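PDB 4GQW: CBS domain-containing protein CBSX1, chloroplastic, which probably regulates thioredoxins in the chloroplast through its pair of CBS domains, a module that in many relatives senses adenosine nucleotides. Local coordinates for residues F41-E46 / G52-Y57; A94-E99 / T114-L119. All coordinates share one frame; numbering follows the deposited sequence.

Contact 1: residues F41-E46 / G52-Y57; sequences FPVIDE and GLVSDY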
loop_
_atom_site.group_PDB
_atom_site.type_symbol
_atom_site.label_atom_id
_atom_site.label_comp_id
_atom_site.label_asym_id
_atom_site.label_seq_id
_atom_site.Cartn_x
_atom_site.Cartn_y
_atom_site.Cartn_z
ATOM N N PHE A 41 0.524 -8.105 6.591
ATOM C CA PHE A 41 0.411 -8.001 8.039
ATOM C C PHE A 41 1.696 -8.412 8.729
ATOM O O PHE A 41 2.550 -9.077 8.138
ATOM C CB PHE A 41 -0.700 -8.897 8.595
ATOM C CG PHE A 41 -1.587 -9.500 7.559
ATOM C CD1 PHE A 41 -2.831 -8.955 7.307
ATOM C CD2 PHE A 41 -1.202 -10.638 6.870
ATOM C CE1 PHE A 41 -3.664 -9.514 6.375
ATOM C CE2 PHE A 41 -2.030 -11.199 5.931
ATOM C CZ PHE A 41 -3.264 -10.638 5.686
ATOM N N PRO A 42 1.834 -8.015 9.999
ATOM C CA PRO A 42 2.838 -8.615 10.874
ATOM C C PRO A 42 2.345 -9.964 11.364
ATOM O O PRO A 42 1.141 -10.169 11.506
ATOM C CB PRO A 42 2.913 -7.629 12.038
ATOM C CG PRO A 42 1.571 -7.012 12.076
ATOM C CD PRO A 42 1.157 -6.878 10.644
ATOM N N VAL A 43 3.274 -10.876 11.608
ATOM C CA VAL A 43 2.933 -12.203 12.082
ATOM C C VAL A 43 3.387 -12.374 13.522
ATOM O O VAL A 43 4.567 -12.194 13.840
ATOM C CB VAL A 43 3.571 -13.293 11.215
ATOM C CG1 VAL A 43 2.962 -14.644 11.541
ATOM C CG2 VAL A 43 3.377 -12.967 9.750
ATOM N N ILE A 44 2.434 -12.712 14.384
ATOM C CA ILE A 44 2.692 -12.911 15.800
ATOM C C ILE A 44 2.420 -14.348 16.203
ATOM O O ILE A 44 1.742 -15.089 15.492
ATOM C CB ILE A 44 1.769 -12.043 16.661
ATOM C CG1 ILE A 44 0.311 -12.432 16.406
ATOM C CG2 ILE A 44 2.002 -10.575 16.371
ATOM C CD1 ILE A 44 -0.681 -11.736 17.294
ATOM N N ASP A 45 2.943 -14.735 17.362
ATOM C CA ASP A 45 2.613 -16.027 17.938
ATOM C C ASP A 45 1.405 -15.899 18.861
ATOM O O ASP A 45 0.662 -14.921 18.791
ATOM C CB ASP A 45 3.817 -16.654 18.655
ATOM C CG ASP A 45 4.337 -15.811 19.806
ATOM O OD1 ASP A 45 5.371 -16.201 20.388
ATOM O OD2 ASP A 45 3.734 -14.771 20.138
ATOM N N GLU A 46 1.207 -16.888 19.722
ATOM C CA GLU A 46 0.041 -16.905 20.595
ATOM C C GLU A 46 0.235 -15.980 21.794
ATOM O O GLU A 46 -0.731 -15.555 22.430
ATOM C CB GLU A 46 -0.256 -18.332 21.057
ATOM C CG GLU A 46 -0.299 -19.361 19.930
ATOM C CD GLU A 46 -1.389 -19.086 18.916
ATOM O OE1 GLU A 46 -2.390 -18.431 19.271
ATOM O OE2 GLU A 46 -1.245 -19.528 17.757
ATOM N N GLY A 52 7.187 -12.452 12.545
ATOM C CA GLY A 52 7.541 -12.191 11.163
ATOM C C GLY A 52 6.742 -11.102 10.478
ATOM O O GLY A 52 6.036 -10.330 11.120
ATOM N N LEU A 53 6.887 -11.034 9.159
ATOM C CA LEU A 53 6.077 -10.160 8.324
ATOM C C LEU A 53 5.649 -10.952 7.105
ATOM O O LEU A 53 6.404 -11.782 6.604
ATOM C CB LEU A 53 6.875 -8.945 7.854
ATOM C CG LEU A 53 7.159 -7.769 8.789
ATOM C CD1 LEU A 53 7.624 -6.580 7.962
ATOM C CD2 LEU A 53 5.950 -7.400 9.616
ATOM N N VAL A 54 4.439 -10.701 6.626
ATOM C CA VAL A 54 3.984 -11.365 5.415
ATOM C C VAL A 54 3.193 -10.420 4.522
ATOM O O VAL A 54 2.379 -9.635 5.000
ATOM C CB VAL A 54 3.181 -12.653 5.727
ATOM C CG1 VAL A 54 1.896 -12.334 6.464
ATOM C CG2 VAL A 54 2.894 -13.421 4.451
ATOM N N SER A 55 3.461 -10.481 3.223
ATOM C CA SER A 55 2.790 -9.612 2.269
ATOM C C SER A 55 2.094 -10.414 1.180
ATOM O O SER A 55 2.189 -11.640 1.137
ATOM C CB SER A 55 3.790 -8.644 1.639
ATOM O OG SER A 55 4.365 -7.807 2.627
ATOM N N ASP A 56 1.396 -9.706 0.299
ATOM C CA ASP A 56 0.657 -10.333 -0.789
ATOM C C ASP A 56 1.547 -11.114 -1.754
ATOM O O ASP A 56 1.175 -12.195 -2.208
ATOM C CB ASP A 56 -0.170 -9.290 -1.546
ATOM C CG ASP A 56 0.639 -8.068 -1.932
ATOM O OD1 ASP A 56 1.874 -8.180 -2.069
ATOM O OD2 ASP A 56 0.035 -6.990 -2.107
ATOM N N TYR A 57 2.722 -10.577 -2.063
ATOM C CA TYR A 57 3.630 -11.263 -2.978
ATOM C C TYR A 57 4.198 -12.537 -2.358
ATOM O O TYR A 57 4.524 -13.488 -3.064
ATOM C CB TYR A 57 4.750 -10.338 -3.468
ATOM C CG TYR A 57 5.538 -9.661 -2.374
ATOM C CD1 TYR A 57 6.614 -10.294 -1.770
ATOM C CD2 TYR A 57 5.216 -8.379 -1.957
ATOM C CE1 TYR A 57 7.341 -9.673 -0.772
ATOM C CE2 TYR A 57 5.938 -7.749 -0.961
ATOM C CZ TYR A 57 6.998 -8.401 -0.371
ATOM O OH TYR A 57 7.715 -7.774 0.621
#
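The F41 ring meets the neighbouring strand by its edge: CD2 lies 3.6 Å from CG1 of V54, and that methyl sits in the plane of the ring. Neither face is used against 52-57; A29, L32 and L33 of helix 26-35 also press on this phenyl group. The methyl reaches the ring because CG1 of V54 occupies the position between backbone N and carbonyl carbon (chi1 65°). From there it also touches V43, whose CG2 is 3.7 Å from the same CG1. F41, V43 and V54 thus form one apolar face, and G52, which lies on it too, adds no side chain. On the other face L53 folds over the proline, its CD2 3.6 Å from CA of P42, while L128 and I131 of strand 128-133 also touch the P42 ring. Beneath the side chains the strands pair antiparallel, with a marked twist between them. F41 and V54 are a hydrogen-bonded pair, with F41 N to V54 O and V54 N to F41 O both 2.9 Å. V43 and G52 form the next, their V43 N to G52 O bond almost straight at the hydrogen (176°) although the donor stands well above the carbonyl plane. P42 and L53 make the non-hydrogen-bonded pair between them, with CA atoms 4.4 Å apart, so the proline's lack of an N-H costs no bond to 52-57. Farther on, the chain turns into helix 56-59, where D56 forms a salt bridge with R117 of the second subunit. Strands 40-44 and 50-55, joined by the loop 45-49, form the beta hairpin of the first CBS domain, with helix 26-35 packed on the F41 side as in the CBS fold.

Contact 2: residues A94-E99 / T114-L119; sequences APLVVE and TKYRRL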
loop_
_atom_site.group_PDB
_atom_site.type_symbol
_atom_site.label_atom_id
_atom_site.label_comp_id
_atom_site.label_asym_id
_atom_site.label_seq_id
_atom_site.Cartn_x
_atom_site.Cartn_y
_atom_site.Cartn_z
ATOM N N ALA A 94 11.471 -12.199 11.455
ATOM C CA ALA A 94 12.288 -11.223 12.170
ATOM C C ALA A 94 12.629 -9.979 11.355
ATOM O O ALA A 94 13.766 -9.805 10.924
ATOM C CB ALA A 94 13.557 -11.880 12.682
ATOM N N PRO A 95 11.641 -9.103 11.148
ATOM C CA PRO A 95 11.859 -7.849 10.427
ATOM C C PRO A 95 12.589 -6.832 11.293
ATOM O O PRO A 95 12.931 -7.126 12.438
ATOM C CB PRO A 95 10.438 -7.360 10.171
ATOM C CG PRO A 95 9.677 -7.872 11.330
ATOM C CD PRO A 95 10.249 -9.232 11.610
ATOM N N LEU A 96 12.814 -5.645 10.741
ATOM C CA LEU A 96 13.419 -4.543 11.478
ATOM C C LEU A 96 12.371 -3.855 12.336
ATOM O O LEU A 96 11.260 -3.602 11.881
ATOM C CB LEU A 96 14.037 -3.553 10.506
ATOM C CG LEU A 96 14.881 -4.271 9.457
ATOM C CD1 LEU A 96 15.360 -3.285 8.414
ATOM C CD2 LEU A 96 16.045 -4.962 10.126
ATOM N N VAL A 97 12.732 -3.552 13.578
ATOM C CA VAL A 97 11.744 -3.191 14.588
ATOM C C VAL A 97 12.080 -1.890 15.315
ATOM O O VAL A 97 13.251 -1.559 15.503
ATOM C CB VAL A 97 11.616 -4.328 15.634
ATOM C CG1 VAL A 97 10.487 -4.050 16.595
ATOM C CG2 VAL A 97 11.389 -5.664 14.948
ATOM N N VAL A 98 11.041 -1.156 15.712
ATOM C CA VAL A 98 11.196 -0.008 16.602
ATOM C C VAL A 98 10.371 -0.184 17.882
ATOM O O VAL A 98 9.551 -1.103 17.983
ATOM C CB VAL A 98 10.779 1.301 15.910
ATOM C CG1 VAL A 98 11.476 1.431 14.565
ATOM C CG2 VAL A 98 9.276 1.345 15.728
ATOM N N GLU A 99 10.597 0.694 18.857
ATOM C CA GLU A 99 9.846 0.671 20.114
ATOM C C GLU A 99 8.875 1.842 20.205
ATOM O O GLU A 99 8.848 2.703 19.331
ATOM C CB GLU A 99 10.793 0.714 21.316
ATOM C CG GLU A 99 11.124 -0.641 21.910
ATOM C CD GLU A 99 12.151 -1.392 21.098
ATOM O OE1 GLU A 99 12.883 -0.742 20.325
ATOM O OE2 GLU A 99 12.229 -2.630 21.236
ATOM N N THR A 114 15.069 4.693 3.307
ATOM C CA THR A 114 14.998 3.331 2.803
ATOM C C THR A 114 13.736 3.115 1.981
ATOM O O THR A 114 12.986 4.053 1.708
ATOM C CB THR A 114 15.039 2.297 3.941
ATOM O OG1 THR A 114 13.835 2.383 4.714
ATOM C CG2 THR A 114 16.240 2.538 4.843
ATOM N N LYS A 115 13.516 1.868 1.586
ATOM C CA LYS A 115 12.344 1.504 0.805
ATOM C C LYS A 115 11.259 0.915 1.698
ATOM O O LYS A 115 10.229 0.450 1.212
ATOM C CB LYS A 115 12.727 0.506 -0.291
ATOM C CG LYS A 115 13.664 1.077 -1.348
ATOM C CD LYS A 115 14.266 -0.017 -2.222
ATOM C CE LYS A 115 15.149 0.579 -3.313
ATOM N NZ LYS A 115 15.790 -0.481 -4.137
ATOM N N TYR A 116 11.490 0.933 3.007
ATOM C CA TYR A 116 10.498 0.430 3.949
ATOM C C TYR A 116 9.403 1.461 4.185
ATOM O O TYR A 116 9.683 2.623 4.471
ATOM C CB TYR A 116 11.144 0.047 5.284
ATOM C CG TYR A 116 12.204 -1.022 5.173
ATOM C CD1 TYR A 116 11.864 -2.364 5.116
ATOM C CD2 TYR A 116 13.548 -0.688 5.131
ATOM C CE1 TYR A 116 12.836 -3.342 5.015
ATOM C CE2 TYR A 116 14.524 -1.656 5.030
ATOM C CZ TYR A 116 14.164 -2.980 4.972
ATOM O OH TYR A 116 15.135 -3.946 4.871
ATOM N N ARG A 117 8.154 1.031 4.055
ATOM C CA ARG A 117 7.023 1.891 4.369
ATOM C C ARG A 117 6.466 1.582 5.749
ATOM O O ARG A 117 5.807 2.422 6.356
ATOM C CB ARG A 117 5.912 1.734 3.330
ATOM C CG ARG A 117 6.163 2.463 2.027
ATOM C CD ARG A 117 4.886 2.521 1.207
ATOM N NE ARG A 117 5.050 3.316 -0.003
ATOM C CZ ARG A 117 5.003 2.819 -1.234
ATOM N NH1 ARG A 117 4.784 1.525 -1.420
ATOM N NH2 ARG A 117 5.166 3.617 -2.278
ATOM N N ARG A 118 6.722 0.373 6.239
ATOM C CA ARG A 118 6.145 -0.062 7.506
ATOM C C ARG A 118 7.187 -0.630 8.458
ATOM O O ARG A 118 7.981 -1.492 8.086
ATOM C CB ARG A 118 5.064 -1.116 7.266
ATOM C CG ARG A 118 4.032 -0.732 6.222
ATOM C CD ARG A 118 2.928 -1.770 6.142
ATOM N NE ARG A 118 2.847 -2.389 4.821
ATOM C CZ ARG A 118 2.658 -3.689 4.620
ATOM N NH1 ARG A 118 2.536 -4.510 5.653
ATOM N NH2 ARG A 118 2.595 -4.170 3.387
ATOM N N LEU A 119 7.162 -0.151 9.695
ATOM C CA LEU A 119 8.022 -0.681 10.743
ATOM C C LEU A 119 7.195 -1.134 11.936
ATOM O O LEU A 119 6.424 -0.359 12.491
ATOM C CB LEU A 119 9.031 0.373 11.199
ATOM C CG LEU A 119 10.153 0.752 10.233
ATOM C CD1 LEU A 119 11.058 1.778 10.888
ATOM C CD2 LEU A 119 10.939 -0.480 9.839
#
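V98 and L119 meet methyl to methyl, CG1 of V98 lying 3.7 Å from CD1 of L119, with the two side chains crossing at about a right angle. CG1 of V98 stands opposite the carbonyl carbon (chi1 -51°), which turns that methyl to L119. The other L119 branch, CD2, comes 3.7 Å from the backbone O of L96. L96 itself reaches on to Y116: its CD1 rests 3.6 Å from OH and 3.7 Å from CZ, an oblique approach to the phenol end of the ring. No hydrogen bond links the two segments, so methyl packing carries the contact. The strands 98-99 and 118-122 are parallel neighbours joined through helix 104-113, the beta-alpha-beta unit of the second CBS domain, and V98 pairs by backbone bonds with P120 and V122. In the next shell, I110 and L111 of that helix and I132 of strand 128-133 pack against L119. The tyrosine is placed by an ST turn: T114 OG1, also bonded to I110 O at the helix end, accepts a hydrogen bond from Y116 N at 3.2 Å and lies in the ring plane at its edge.

Contacts 1 and 2 follow one another along the chain, one in each CBS domain, and their centres are about 13 Å apart. They touch directly through P95, whose CG is 3.6 Å from L53 CG and whose CD is 4.0 Å from G52 CA, so the segment 94-99 leans on the hairpin strand before it reaches its own sheet. R118 also approaches contact 1, with NH2 4.1 Å from S55 OG, in packing range. The subunit interface adds another tie: D56 of contact 1 pairs with R117 of the second subunit's copy of contact 2. In related CBS pairs the cleft between the domains receives adenosine ligands.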